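Local coordinates for protein glycerol-3-phosphate dehydrogenase [NAD(+)] (Dunaliella salina, PDB 6IUY) that probably interconverts dihydroxyacetone phosphate and sn-glycerol 3-phosphate with NAD(H), and carries a magnesium-binding phosphatase-like domain of the haloacid dehalogenase family on the same chain, at residues 530-535 with 555-560; 351-356 with 561-566; 265-270 with 411-416. All coordinates share one frame; numbering follows the deposited sequence.

Contact 1. Residues 530-535 with 555-560; sequences RRVAEA and EMLNGQ. With NAD (nicotinamide-adenine-dinucleotide), chain C.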
loop_
_atom_site.group_PDB
_atom_site.type_symbol
_atom_site.label_atom_id
_atom_site.label_comp_id
_atom_site.label_asym_id
_atom_site.label_seq_id
_atom_site.Cartn_x
_atom_site.Cartn_y
_atom_site.Cartn_z
ATOM N N ARG A 530 5.754 9.934 -18.407
ATOM C CA ARG A 530 6.766 10.752 -17.718
ATOM C C ARG A 530 7.700 11.358 -18.733
ATOM O O ARG A 530 8.082 12.521 -18.626
ATOM C CB ARG A 530 7.585 9.912 -16.724
ATOM C CG ARG A 530 8.668 10.679 -15.965
ATOM C CD ARG A 530 9.924 9.865 -15.767
ATOM N NE ARG A 530 10.783 9.930 -16.952
ATOM C CZ ARG A 530 11.414 11.033 -17.344
ATOM N NH1 ARG A 530 11.270 12.165 -16.652
ATOM N NH2 ARG A 530 12.170 11.010 -18.429
ATOM N N ARG A 531 8.086 10.552 -19.721
ATOM C CA ARG A 531 9.126 10.968 -20.656
ATOM C C ARG A 531 8.653 12.108 -21.537
ATOM O O ARG A 531 9.376 13.098 -21.743
ATOM C CB ARG A 531 9.568 9.799 -21.518
ATOM C CG ARG A 531 10.716 10.155 -22.454
ATOM C CD ARG A 531 11.019 9.018 -23.423
ATOM N NE ARG A 531 11.550 9.560 -24.667
ATOM C CZ ARG A 531 11.202 9.134 -25.877
ATOM N NH1 ARG A 531 10.325 8.150 -26.007
ATOM N NH2 ARG A 531 11.735 9.698 -26.951
ATOM N N VAL A 532 7.427 11.982 -22.042
ATOM C CA VAL A 532 6.853 13.013 -22.882
ATOM C C VAL A 532 6.466 14.268 -22.121
ATOM O O VAL A 532 6.547 15.378 -22.656
ATOM C CB VAL A 532 5.592 12.508 -23.611
ATOM C CG1 VAL A 532 4.970 13.648 -24.412
ATOM C CG2 VAL A 532 5.946 11.333 -24.504
ATOM N N ALA A 533 5.982 14.085 -20.899
ATOM C CA ALA A 533 5.535 15.195 -20.096
ATOM C C ALA A 533 6.743 16.024 -19.661
ATOM O O ALA A 533 6.665 17.239 -19.613
ATOM C CB ALA A 533 4.732 14.708 -18.895
ATOM N N GLU A 534 7.866 15.365 -19.390
ATOM C CA GLU A 534 9.113 16.066 -19.118
ATOM C C GLU A 534 9.460 17.001 -20.279
ATOM O O GLU A 534 9.692 18.198 -20.071
ATOM C CB GLU A 534 10.254 15.078 -18.881
ATOM C CG GLU A 534 11.665 15.725 -18.824
ATOM C CD GLU A 534 12.746 14.723 -18.414
ATOM O OE1 GLU A 534 13.021 13.769 -19.171
ATOM O OE2 GLU A 534 13.313 14.865 -17.319
ATOM N N ALA A 535 9.492 16.461 -21.498
ATOM C CA ALA A 535 9.798 17.271 -22.684
ATOM C C ALA A 535 8.793 18.404 -22.878
ATOM O O ALA A 535 9.169 19.530 -23.194
ATOM C CB ALA A 535 9.857 16.396 -23.917
ATOM N N GLU A 555 6.256 12.893 -32.442
ATOM C CA GLU A 555 7.693 13.133 -32.550
ATOM C C GLU A 555 8.546 12.163 -31.723
ATOM O O GLU A 555 9.658 11.819 -32.131
ATOM C CB GLU A 555 7.982 14.585 -32.129
ATOM C CG GLU A 555 9.446 15.051 -32.141
ATOM C CD GLU A 555 9.588 16.477 -31.548
ATOM O OE1 GLU A 555 8.601 17.248 -31.586
ATOM O OE2 GLU A 555 10.668 16.816 -31.011
ATOM N N MET A 556 8.041 11.724 -30.564
ATOM C CA MET A 556 8.874 10.955 -29.613
ATOM C C MET A 556 8.581 9.451 -29.504
ATOM O O MET A 556 9.479 8.668 -29.202
ATOM C CB MET A 556 8.739 11.570 -28.209
ATOM C CG MET A 556 9.258 13.030 -28.083
ATOM S SD MET A 556 8.847 13.771 -26.501
ATOM C CE MET A 556 9.831 12.718 -25.428
ATOM N N LEU A 557 7.333 9.033 -29.708
ATOM C CA LEU A 557 6.974 7.664 -29.340
ATOM C C LEU A 557 6.867 6.673 -30.517
ATOM O O LEU A 557 6.516 5.505 -30.324
ATOM C CB LEU A 557 5.668 7.674 -28.549
ATOM C CG LEU A 557 5.631 8.550 -27.280
ATOM C CD1 LEU A 557 4.307 8.393 -26.559
ATOM C CD2 LEU A 557 6.758 8.196 -26.344
ATOM N N ASN A 558 7.191 7.122 -31.723
ATOM C CA ASN A 558 7.378 6.197 -32.824
ATOM C C ASN A 558 6.181 5.297 -33.071
ATOM O O ASN A 558 6.335 4.070 -33.168
ATOM C CB ASN A 558 8.595 5.332 -32.556
ATOM C CG ASN A 558 9.897 6.131 -32.548
ATOM O OD1 ASN A 558 10.458 6.431 -33.606
ATOM N ND2 ASN A 558 10.406 6.442 -31.349
ATOM N N GLY A 559 4.994 5.892 -33.115
ATOM C CA GLY A 559 3.779 5.122 -33.358
ATOM C C GLY A 559 3.031 4.700 -32.102
ATOM O O GLY A 559 1.819 4.515 -32.157
ATOM N N GLN A 560 3.743 4.562 -30.974
ATOM C CA GLN A 560 3.101 4.140 -29.723
ATOM C C GLN A 560 2.222 5.258 -29.186
ATOM O O GLN A 560 2.354 6.418 -29.603
ATOM C CB GLN A 560 4.135 3.707 -28.680
ATOM C CG GLN A 560 5.062 2.580 -29.161
ATOM C CD GLN A 560 6.119 2.207 -28.148
ATOM O OE1 GLN A 560 5.940 2.379 -26.929
ATOM N NE2 GLN A 560 7.238 1.696 -28.639
HETATM P PA NAD C . 1.325 1.051 -28.226
HETATM O O1A NAD C . 2.607 0.425 -28.590
HETATM O O2A NAD C . 1.448 2.212 -27.249
HETATM O O5B NAD C . 0.574 1.636 -29.548
HETATM C C5B NAD C . 0.860 1.088 -30.843
HETATM C C4B NAD C . -0.403 0.388 -31.406
HETATM O O4B NAD C . -1.324 1.276 -31.660
HETATM C C3B NAD C . -0.076 -0.231 -32.768
HETATM O O3B NAD C . 0.070 -1.575 -32.711
HETATM C C2B NAD C . -1.284 0.134 -33.652
HETATM O O2B NAD C . -1.717 -1.090 -34.393
HETATM C C1B NAD C . -2.169 0.550 -32.811
HETATM N N9A NAD C . -3.032 1.451 -33.449
HETATM C C8A NAD C . -2.737 2.629 -34.048
HETATM N N7A NAD C . -3.895 3.140 -34.522
HETATM C C5A NAD C . -4.904 2.274 -34.239
HETATM C C6A NAD C . -6.261 2.291 -34.507
HETATM N N6A NAD C . -6.976 3.303 -35.207
HETATM N N1A NAD C . -7.042 1.289 -34.084
HETATM C C2A NAD C . -6.485 0.248 -33.401
HETATM N N3A NAD C . -5.157 0.219 -33.148
HETATM C C4A NAD C . -4.372 1.236 -33.568
HETATM O O3 NAD C . 0.394 -0.089 -27.585
HETATM P PN NAD C . 0.709 -0.991 -26.298
HETATM O O1N NAD C . 2.132 -0.776 -25.815
HETATM O O2N NAD C . 0.500 -2.457 -26.604
HETATM O O5D NAD C . -0.245 -0.491 -25.144
HETATM C C5D NAD C . -1.641 -0.720 -25.194
HETATM C C4D NAD C . -2.153 -0.725 -23.747
HETATM O O4D NAD C . -1.291 -1.338 -22.956
HETATM C C3D NAD C . -2.234 0.706 -23.255
HETATM O O3D NAD C . -3.420 0.892 -22.652
HETATM C C2D NAD C . -1.073 0.848 -22.231
HETATM O O2D NAD C . -1.454 1.917 -21.272
HETATM C C1D NAD C . -0.978 -0.344 -21.712
HETATM N N1N NAD C . 0.324 -0.692 -21.180
HETATM C C2N NAD C . 1.497 -0.396 -21.842
HETATM C C3N NAD C . 2.726 -0.756 -21.290
HETATM C C7N NAD C . 4.017 -0.382 -22.050
HETATM O O7N NAD C . 5.094 -0.420 -21.487
HETATM N N7N NAD C . 3.915 -0.005 -23.438
HETATM C C4N NAD C . 2.795 -1.416 -20.082
HETATM C C5N NAD C . 1.621 -1.744 -19.427
HETATM C C6N NAD C . 0.397 -1.385 -19.992
#
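Met-556 packs against Arg-531 and Ala-535 on one side of helix 528-541. Its chain turns back at the sulfur (chi3 65°). This turn lays CE over one face of the Arg-531 guanidinium, with Met-556 CE 3.7 Å from Arg-531 NE. The sulfur itself rests on the helix, Met-556 SD lying 3.8 Å from Ala-535 CB. Leu-557 makes the second apolar patch: its CD2 is 3.7 Å from Val-532 CG2. The two side chains cross obliquely. Leu-562 also touches both, and Phe-549 and Leu-552 of helix 549-556 cover Val-532 further.

The contact joins two consecutive helices of the C-terminal, all-helical part of the dehydrogenase, where helix 549-556 runs out into the loop that reaches NAD. A type I' turn from Leu-557 to Gln-560 makes that change of direction, and Asn-558 has positive phi.

The polar part is weak. The Arg-531 side chain runs extended from CG to NE, which carries its guanidinium to the end of helix 549-556. There Arg-531 NH1 and NH2 share the carbonyl of Met-556, each with a weak bond of 3.3 Å to Met-556 O. Beyond the turn, Gln-560 CG comes within 3.3 Å of NAD O1A. Gln-560 OE1 accepts a hydrogen bond from Arg-528, which also binds NAD and dihydroxyacetone phosphate.

Contact 2. Residues 351-356 with 561-566; sequences APHQFM and KLQGVL. With NAD (nicotinamide-adenine-dinucleotide), chain C.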
loop_
_atom_site.group_PDB
_atom_site.type_symbol
_atom_site.label_atom_id
_atom_site.label_comp_id
_atom_site.label_asym_id
_atom_site.label_seq_id
_atom_site.Cartn_x
_atom_site.Cartn_y
_atom_site.Cartn_z
ATOM N N ALA A 351 -4.985 -3.090 -26.388
ATOM C CA ALA A 351 -4.828 -2.069 -27.416
ATOM C C ALA A 351 -4.945 -0.724 -26.736
ATOM O O ALA A 351 -5.626 -0.644 -25.727
ATOM C CB ALA A 351 -5.897 -2.228 -28.508
ATOM N N PRO A 352 -4.295 0.327 -27.277
ATOM C CA PRO A 352 -4.422 1.670 -26.686
ATOM C C PRO A 352 -5.878 1.999 -26.450
ATOM O O PRO A 352 -6.709 1.745 -27.333
ATOM C CB PRO A 352 -3.811 2.591 -27.744
ATOM C CG PRO A 352 -2.822 1.734 -28.443
ATOM C CD PRO A 352 -3.465 0.348 -28.495
ATOM N N HIS A 353 -6.206 2.536 -25.276
ATOM C CA HIS A 353 -7.601 2.490 -24.851
ATOM C C HIS A 353 -8.584 3.339 -25.663
ATOM O O HIS A 353 -9.784 3.096 -25.609
ATOM C CB HIS A 353 -7.708 2.874 -23.383
ATOM C CG HIS A 353 -7.624 4.342 -23.135
ATOM N ND1 HIS A 353 -6.425 4.997 -22.957
ATOM C CD2 HIS A 353 -8.589 5.279 -23.001
ATOM C CE1 HIS A 353 -6.658 6.276 -22.722
ATOM N NE2 HIS A 353 -7.964 6.475 -22.757
ATOM N N GLN A 354 -8.110 4.311 -26.429
ATOM C CA GLN A 354 -9.056 5.118 -27.205
ATOM C C GLN A 354 -9.723 4.311 -28.324
ATOM O O GLN A 354 -10.741 4.728 -28.873
ATOM C CB GLN A 354 -8.366 6.328 -27.812
ATOM C CG GLN A 354 -7.249 5.965 -28.725
ATOM C CD GLN A 354 -5.909 5.988 -28.027
ATOM O OE1 GLN A 354 -5.744 5.391 -26.958
ATOM N NE2 GLN A 354 -4.938 6.673 -28.625
ATOM N N PHE A 355 -9.153 3.153 -28.643
ATOM C CA PHE A 355 -9.628 2.328 -29.751
ATOM C C PHE A 355 -10.581 1.245 -29.276
ATOM O O PHE A 355 -11.231 0.576 -30.096
ATOM C CB PHE A 355 -8.442 1.686 -30.491
ATOM C CG PHE A 355 -7.504 2.683 -31.071
ATOM C CD1 PHE A 355 -7.984 3.725 -31.860
ATOM C CD2 PHE A 355 -6.163 2.627 -30.787
ATOM C CE1 PHE A 355 -7.129 4.671 -32.373
ATOM C CE2 PHE A 355 -5.292 3.577 -31.296
ATOM C CZ PHE A 355 -5.778 4.602 -32.096
ATOM N N MET A 356 -10.666 1.071 -27.958
ATOM C CA MET A 356 -11.270 -0.141 -27.406
ATOM C C MET A 356 -12.762 -0.168 -27.594
ATOM O O MET A 356 -13.331 -1.234 -27.841
ATOM C CB MET A 356 -10.945 -0.295 -25.927
ATOM C CG MET A 356 -9.691 -1.120 -25.713
ATOM S SD MET A 356 -9.924 -2.822 -26.253
ATOM C CE MET A 356 -8.245 -3.303 -26.355
ATOM N N LYS A 561 1.312 4.895 -28.280
ATOM C CA LYS A 561 0.251 5.804 -27.852
ATOM C C LYS A 561 0.404 6.282 -26.401
ATOM O O LYS A 561 0.543 5.486 -25.460
ATOM C CB LYS A 561 -1.122 5.123 -28.039
ATOM C CG LYS A 561 -1.417 4.724 -29.499
ATOM C CD LYS A 561 -1.428 5.957 -30.396
ATOM C CE LYS A 561 -1.625 5.617 -31.878
ATOM N NZ LYS A 561 -1.603 6.867 -32.734
ATOM N N LEU A 562 0.374 7.597 -26.249
ATOM C CA LEU A 562 0.388 8.271 -24.964
ATOM C C LEU A 562 -0.970 8.081 -24.290
ATOM O O LEU A 562 -2.007 8.331 -24.912
ATOM C CB LEU A 562 0.687 9.764 -25.171
ATOM C CG LEU A 562 0.948 10.640 -23.944
ATOM C CD1 LEU A 562 2.264 10.241 -23.265
ATOM C CD2 LEU A 562 0.951 12.100 -24.348
ATOM N N GLN A 563 -0.992 7.647 -23.032
ATOM C CA GLN A 563 -2.282 7.333 -22.421
ATOM C C GLN A 563 -2.679 8.260 -21.264
ATOM O O GLN A 563 -3.867 8.386 -20.958
ATOM C CB GLN A 563 -2.284 5.885 -21.943
ATOM C CG GLN A 563 -2.041 4.867 -23.036
ATOM C CD GLN A 563 -3.293 4.600 -23.898
ATOM O OE1 GLN A 563 -4.037 3.644 -23.649
ATOM N NE2 GLN A 563 -3.509 5.434 -24.918
ATOM N N GLY A 564 -1.702 8.915 -20.629
ATOM C CA GLY A 564 -1.976 9.750 -19.453
ATOM C C GLY A 564 -2.782 11.042 -19.632
ATOM O O GLY A 564 -3.573 11.449 -18.762
ATOM N N VAL A 565 -2.602 11.708 -20.758
ATOM C CA VAL A 565 -3.327 12.953 -20.983
ATOM C C VAL A 565 -4.780 12.669 -21.356
ATOM O O VAL A 565 -5.697 13.363 -20.888
ATOM C CB VAL A 565 -2.648 13.801 -22.067
ATOM C CG1 VAL A 565 -3.560 14.935 -22.506
ATOM C CG2 VAL A 565 -1.325 14.326 -21.541
ATOM N N LEU A 566 -4.998 11.641 -22.180
ATOM C CA LEU A 566 -6.353 11.139 -22.428
ATOM C C LEU A 566 -7.018 10.747 -21.102
ATOM O O LEU A 566 -8.187 11.055 -20.859
ATOM C CB LEU A 566 -6.328 9.936 -23.378
ATOM C CG LEU A 566 -5.936 10.206 -24.837
ATOM C CD1 LEU A 566 -5.758 8.888 -25.586
ATOM C CD2 LEU A 566 -6.972 11.061 -25.517
HETATM P PA NAD C . 1.325 1.051 -28.226
HETATM O O1A NAD C . 2.607 0.425 -28.590
HETATM O O2A NAD C . 1.448 2.212 -27.249
HETATM O O5B NAD C . 0.574 1.636 -29.548
HETATM C C5B NAD C . 0.860 1.088 -30.843
HETATM C C4B NAD C . -0.403 0.388 -31.406
HETATM O O4B NAD C . -1.324 1.276 -31.660
HETATM C C3B NAD C . -0.076 -0.231 -32.768
HETATM O O3B NAD C . 0.070 -1.575 -32.711
HETATM C C2B NAD C . -1.284 0.134 -33.652
HETATM O O2B NAD C . -1.717 -1.090 -34.393
HETATM C C1B NAD C . -2.169 0.550 -32.811
HETATM N N9A NAD C . -3.032 1.451 -33.449
HETATM C C8A NAD C . -2.737 2.629 -34.048
HETATM N N7A NAD C . -3.895 3.140 -34.522
HETATM C C5A NAD C . -4.904 2.274 -34.239
HETATM C C6A NAD C . -6.261 2.291 -34.507
HETATM N N6A NAD C . -6.976 3.303 -35.207
HETATM N N1A NAD C . -7.042 1.289 -34.084
HETATM C C2A NAD C . -6.485 0.248 -33.401
HETATM N N3A NAD C . -5.157 0.219 -33.148
HETATM C C4A NAD C . -4.372 1.236 -33.568
HETATM O O3 NAD C . 0.394 -0.089 -27.585
HETATM P PN NAD C . 0.709 -0.991 -26.298
HETATM O O1N NAD C . 2.132 -0.776 -25.815
HETATM O O2N NAD C . 0.500 -2.457 -26.604
HETATM O O5D NAD C . -0.245 -0.491 -25.144
HETATM C C5D NAD C . -1.641 -0.720 -25.194
HETATM C C4D NAD C . -2.153 -0.725 -23.747
HETATM O O4D NAD C . -1.291 -1.338 -22.956
HETATM C C3D NAD C . -2.234 0.706 -23.255
HETATM O O3D NAD C . -3.420 0.892 -22.652
HETATM C C2D NAD C . -1.073 0.848 -22.231
HETATM O O2D NAD C . -1.454 1.917 -21.272
HETATM C C1D NAD C . -0.978 -0.344 -21.712
HETATM N N1N NAD C . 0.324 -0.692 -21.180
HETATM C C2N NAD C . 1.497 -0.396 -21.842
HETATM C C3N NAD C . 2.726 -0.756 -21.290
HETATM C C7N NAD C . 4.017 -0.382 -22.050
HETATM O O7N NAD C . 5.094 -0.420 -21.487
HETATM N N7N NAD C . 3.915 -0.005 -23.438
HETATM C C4N NAD C . 2.795 -1.416 -20.082
HETATM C C5N NAD C . 1.621 -1.744 -19.427
HETATM C C6N NAD C . 0.397 -1.385 -19.992
HETATM O O HOH W 1 -2.921 8.711 -27.648
#
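Three donors grip Gln-563 OE1: two from His-353 and one from the NAD ribose. The backbone His-353 N lies 2.9 Å from Gln-563 OE1, on a lone pair and nearly straight (174°). His-353 ND1 reaches the same Gln-563 OE1 at 2.8 Å from above the carbonyl plane. The third bond is donated by the ribose hydroxyl O3D. The other end of the amide is held too: Gln-563 NE2 donates to Gln-354 OE1 at 3.0 Å, the two amides being nearly coplanar. His-353 is fixed from its far side by Glu-570. A leucine in place of Gln-563 would probably leave His-353 N, His-353 ND1 and the ribose O3D without their common acceptor, and Gln-354 OE1 without its donor.

Lys-561 CG, turned away from its own carbonyl carbon (chi1 -60°), presses on the proline ring, 3.5 Å from Pro-352 CG. Lys-561 CE comes to the edge of Phe-355. That ring lies between the adenine on one face and Gln-354 CG on the other, with Phe-355 CE1 3.2 Å from NAD N6A. Lys-561 N binds the phosphate, 2.9 Å from NAD O2A. Together the two segments close the NAD cleft between the Rossmann-type domain and the C-terminal helical domain.

Contact 3. Residues 265-270 with 411-416; sequences GAWACT and NIAGDI. With NAD (nicotinamide-adenine-dinucleotide), chain C.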
loop_
_atom_site.group_PDB
_atom_site.type_symbol
_atom_site.label_atom_id
_atom_site.label_comp_id
_atom_site.label_asym_id
_atom_site.label_seq_id
_atom_site.Cartn_x
_atom_site.Cartn_y
_atom_site.Cartn_z
ATOM N N GLY A 265 0.745 -3.759 -30.052
ATOM C CA GLY A 265 1.707 -2.722 -29.752
ATOM C C GLY A 265 2.847 -3.272 -28.929
ATOM O O GLY A 265 3.065 -4.487 -28.854
ATOM N N ALA A 266 3.579 -2.360 -28.298
ATOM C CA ALA A 266 4.757 -2.722 -27.540
ATOM C C ALA A 266 4.429 -3.754 -26.469
ATOM O O ALA A 266 5.073 -4.783 -26.393
ATOM C CB ALA A 266 5.386 -1.455 -26.909
ATOM N N TRP A 267 3.427 -3.467 -25.651
ATOM C CA TRP A 267 3.048 -4.332 -24.528
ATOM C C TRP A 267 2.238 -5.530 -25.027
ATOM O O TRP A 267 2.386 -6.658 -24.540
ATOM C CB TRP A 267 2.254 -3.508 -23.491
ATOM C CG TRP A 267 1.780 -4.262 -22.244
ATOM C CD1 TRP A 267 0.520 -4.225 -21.697
ATOM C CD2 TRP A 267 2.550 -5.129 -21.402
ATOM N NE1 TRP A 267 0.471 -5.009 -20.564
ATOM C CE2 TRP A 267 1.701 -5.573 -20.363
ATOM C CE3 TRP A 267 3.875 -5.570 -21.417
ATOM C CZ2 TRP A 267 2.131 -6.457 -19.366
ATOM C CZ3 TRP A 267 4.302 -6.430 -20.422
ATOM C CH2 TRP A 267 3.430 -6.865 -19.410
ATOM N N ALA A 268 1.385 -5.292 -26.012
ATOM C CA ALA A 268 0.662 -6.408 -26.623
ATOM C C ALA A 268 1.651 -7.460 -27.098
ATOM O O ALA A 268 1.509 -8.635 -26.744
ATOM C CB ALA A 268 -0.213 -5.931 -27.751
ATOM N N CYS A 269 2.688 -7.054 -27.837
ATOM C CA CYS A 269 3.667 -8.024 -28.343
ATOM C C CYS A 269 4.519 -8.675 -27.255
ATOM O O CYS A 269 4.890 -9.854 -27.388
ATOM C CB CYS A 269 4.607 -7.388 -29.376
ATOM S SG CYS A 269 3.800 -6.916 -30.944
ATOM N N THR A 270 4.885 -7.956 -26.192
ATOM C CA THR A 270 5.759 -8.647 -25.252
ATOM C C THR A 270 4.837 -9.543 -24.438
ATOM O O THR A 270 5.223 -10.630 -24.055
ATOM C CB THR A 270 6.656 -7.711 -24.356
ATOM O OG1 THR A 270 6.303 -7.823 -22.968
ATOM C CG2 THR A 270 6.658 -6.265 -24.820
ATOM N N ASN A 411 4.869 -2.731 -15.329
ATOM C CA ASN A 411 5.244 -3.534 -16.489
ATOM C C ASN A 411 5.756 -2.802 -17.727
ATOM O O ASN A 411 5.277 -3.105 -18.828
ATOM C CB ASN A 411 4.049 -4.376 -16.968
ATOM C CG ASN A 411 3.489 -5.308 -15.909
ATOM O OD1 ASN A 411 4.227 -5.922 -15.128
ATOM N ND2 ASN A 411 2.162 -5.454 -15.914
ATOM N N ILE A 412 6.707 -1.885 -17.603
ATOM C CA ILE A 412 7.320 -1.307 -18.809
ATOM C C ILE A 412 7.734 -2.410 -19.816
ATOM O O ILE A 412 8.572 -3.237 -19.507
ATOM C CB ILE A 412 8.563 -0.462 -18.466
ATOM C CG1 ILE A 412 8.229 0.617 -17.425
ATOM C CG2 ILE A 412 9.199 0.109 -19.749
ATOM C CD1 ILE A 412 6.925 1.296 -17.648
ATOM N N ALA A 413 7.154 -2.407 -21.013
ATOM C CA ALA A 413 7.227 -3.556 -21.931
ATOM C C ALA A 413 8.622 -3.983 -22.336
ATOM O O ALA A 413 8.962 -5.177 -22.262
ATOM C CB ALA A 413 6.425 -3.261 -23.185
ATOM N N GLY A 414 9.424 -3.025 -22.794
ATOM C CA GLY A 414 10.711 -3.326 -23.405
ATOM C C GLY A 414 11.574 -4.223 -22.546
ATOM O O GLY A 414 12.239 -5.133 -23.046
ATOM N N ASP A 415 11.551 -3.969 -21.239
ATOM C CA ASP A 415 12.344 -4.731 -20.280
ATOM C C ASP A 415 11.831 -6.153 -20.009
ATOM O O ASP A 415 12.603 -7.096 -19.845
ATOM C CB ASP A 415 12.407 -3.946 -18.979
ATOM C CG ASP A 415 13.123 -2.629 -19.147
ATOM O OD1 ASP A 415 14.223 -2.631 -19.753
ATOM O OD2 ASP A 415 12.579 -1.591 -18.706
ATOM N N ILE A 416 10.524 -6.296 -19.935
ATOM C CA ILE A 416 9.912 -7.614 -19.808
ATOM C C ILE A 416 10.131 -8.415 -21.091
ATOM O O ILE A 416 10.337 -9.623 -21.050
ATOM C CB ILE A 416 8.431 -7.471 -19.491
ATOM C CG1 ILE A 416 8.285 -6.757 -18.144
ATOM C CG2 ILE A 416 7.731 -8.811 -19.502
ATOM C CD1 ILE A 416 6.880 -6.189 -17.889
HETATM P PA NAD C . 1.325 1.051 -28.226
HETATM O O1A NAD C . 2.607 0.425 -28.590
HETATM O O2A NAD C . 1.448 2.212 -27.249
HETATM O O5B NAD C . 0.574 1.636 -29.548
HETATM C C5B NAD C . 0.860 1.088 -30.843
HETATM C C4B NAD C . -0.403 0.388 -31.406
HETATM O O4B NAD C . -1.324 1.276 -31.660
HETATM C C3B NAD C . -0.076 -0.231 -32.768
HETATM O O3B NAD C . 0.070 -1.575 -32.711
HETATM C C2B NAD C . -1.284 0.134 -33.652
HETATM O O2B NAD C . -1.717 -1.090 -34.393
HETATM C C1B NAD C . -2.169 0.550 -32.811
HETATM N N9A NAD C . -3.032 1.451 -33.449
HETATM C C8A NAD C . -2.737 2.629 -34.048
HETATM N N7A NAD C . -3.895 3.140 -34.522
HETATM C C5A NAD C . -4.904 2.274 -34.239
HETATM C C6A NAD C . -6.261 2.291 -34.507
HETATM N N6A NAD C . -6.976 3.303 -35.207
HETATM N N1A NAD C . -7.042 1.289 -34.084
HETATM C C2A NAD C . -6.485 0.248 -33.401
HETATM N N3A NAD C . -5.157 0.219 -33.148
HETATM C C4A NAD C . -4.372 1.236 -33.568
HETATM O O3 NAD C . 0.394 -0.089 -27.585
HETATM P PN NAD C . 0.709 -0.991 -26.298
HETATM O O1N NAD C . 2.132 -0.776 -25.815
HETATM O O2N NAD C . 0.500 -2.457 -26.604
HETATM O O5D NAD C . -0.245 -0.491 -25.144
HETATM C C5D NAD C . -1.641 -0.720 -25.194
HETATM C C4D NAD C . -2.153 -0.725 -23.747
HETATM O O4D NAD C . -1.291 -1.338 -22.956
HETATM C C3D NAD C . -2.234 0.706 -23.255
HETATM O O3D NAD C . -3.420 0.892 -22.652
HETATM C C2D NAD C . -1.073 0.848 -22.231
HETATM O O2D NAD C . -1.454 1.917 -21.272
HETATM C C1D NAD C . -0.978 -0.344 -21.712
HETATM N N1N NAD C . 0.324 -0.692 -21.180
HETATM C C2N NAD C . 1.497 -0.396 -21.842
HETATM C C3N NAD C . 2.726 -0.756 -21.290
HETATM C C7N NAD C . 4.017 -0.382 -22.050
HETATM O O7N NAD C . 5.094 -0.420 -21.487
HETATM N N7N NAD C . 3.915 -0.005 -23.438
HETATM C C4N NAD C . 2.795 -1.416 -20.082
HETATM C C5N NAD C . 1.621 -1.744 -19.427
HETATM C C6N NAD C . 0.397 -1.385 -19.992
#
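The nicotinamide end of the NAD pocket is where Trp-267 and Ala-413 meet, next to the dinucleotide-binding turn of a Rossmann-type domain. Trp-267 has CG anti to its backbone nitrogen (chi1 -180°), which brings the six-membered ring up to Asn-411 and Ile-416. One face of the indole takes both the nicotinamide, near C5N, and Asn-411. The Asn-411 CB makes a CH-pi contact over the six-membered ring, 3.9 Å from the Trp-267 ring centroid. Ile-416 closes on the far end of the indole, its CD1 3.6 Å from Trp-267 CZ3. Phe-446 and Met-274 also pack against Trp-267 and Ile-416.

Ala-413 CB sits beside the start of helix 266-282, 3.8 Å from Trp-267 CA. The backbone does the polar work. Ala-413 N binds the carboxamide, 2.9 Å from NAD O7N. Ala-266 N makes a hydrogen bond of 3.0 Å to NAD O1A. Trp-267 N makes another of 3.0 Å to NAD O1N, and Ala-268 N bonds to NAD O2N. The Gly-265 backbone lies close against the pyrophosphate, with Gly-265 CA 3.4 Å from NAD O2N. Amides at a helix start meeting the pyrophosphate, after a glycine-rich turn, are the hallmark of the Rossmann dinucleotide fold.

In the fold
From the N terminus, the chain passes through the phosphatase-like domain before any of the three contacts. Segment 265-270 opens contact 3, which closes at 411-416 and brings two parts of the NAD-binding domain together. Within that span lies 351-356, the first half of contact 2. Contact 2 closes much later, at 561-566, so contacts 2 and 3 cross. Contact 1 (530-535 with 555-560) closes a short loop between helix 528-541 and the end of helix 549-556, within the span of contact 2 and after contact 3. Contacts 1 and 2 touch through Leu-562; contact 1 reaches contact 3 through Gln-560 and Ala-266. All three touch NAD, and contact 2 ties the NAD-binding domain to the C-terminal helical domain.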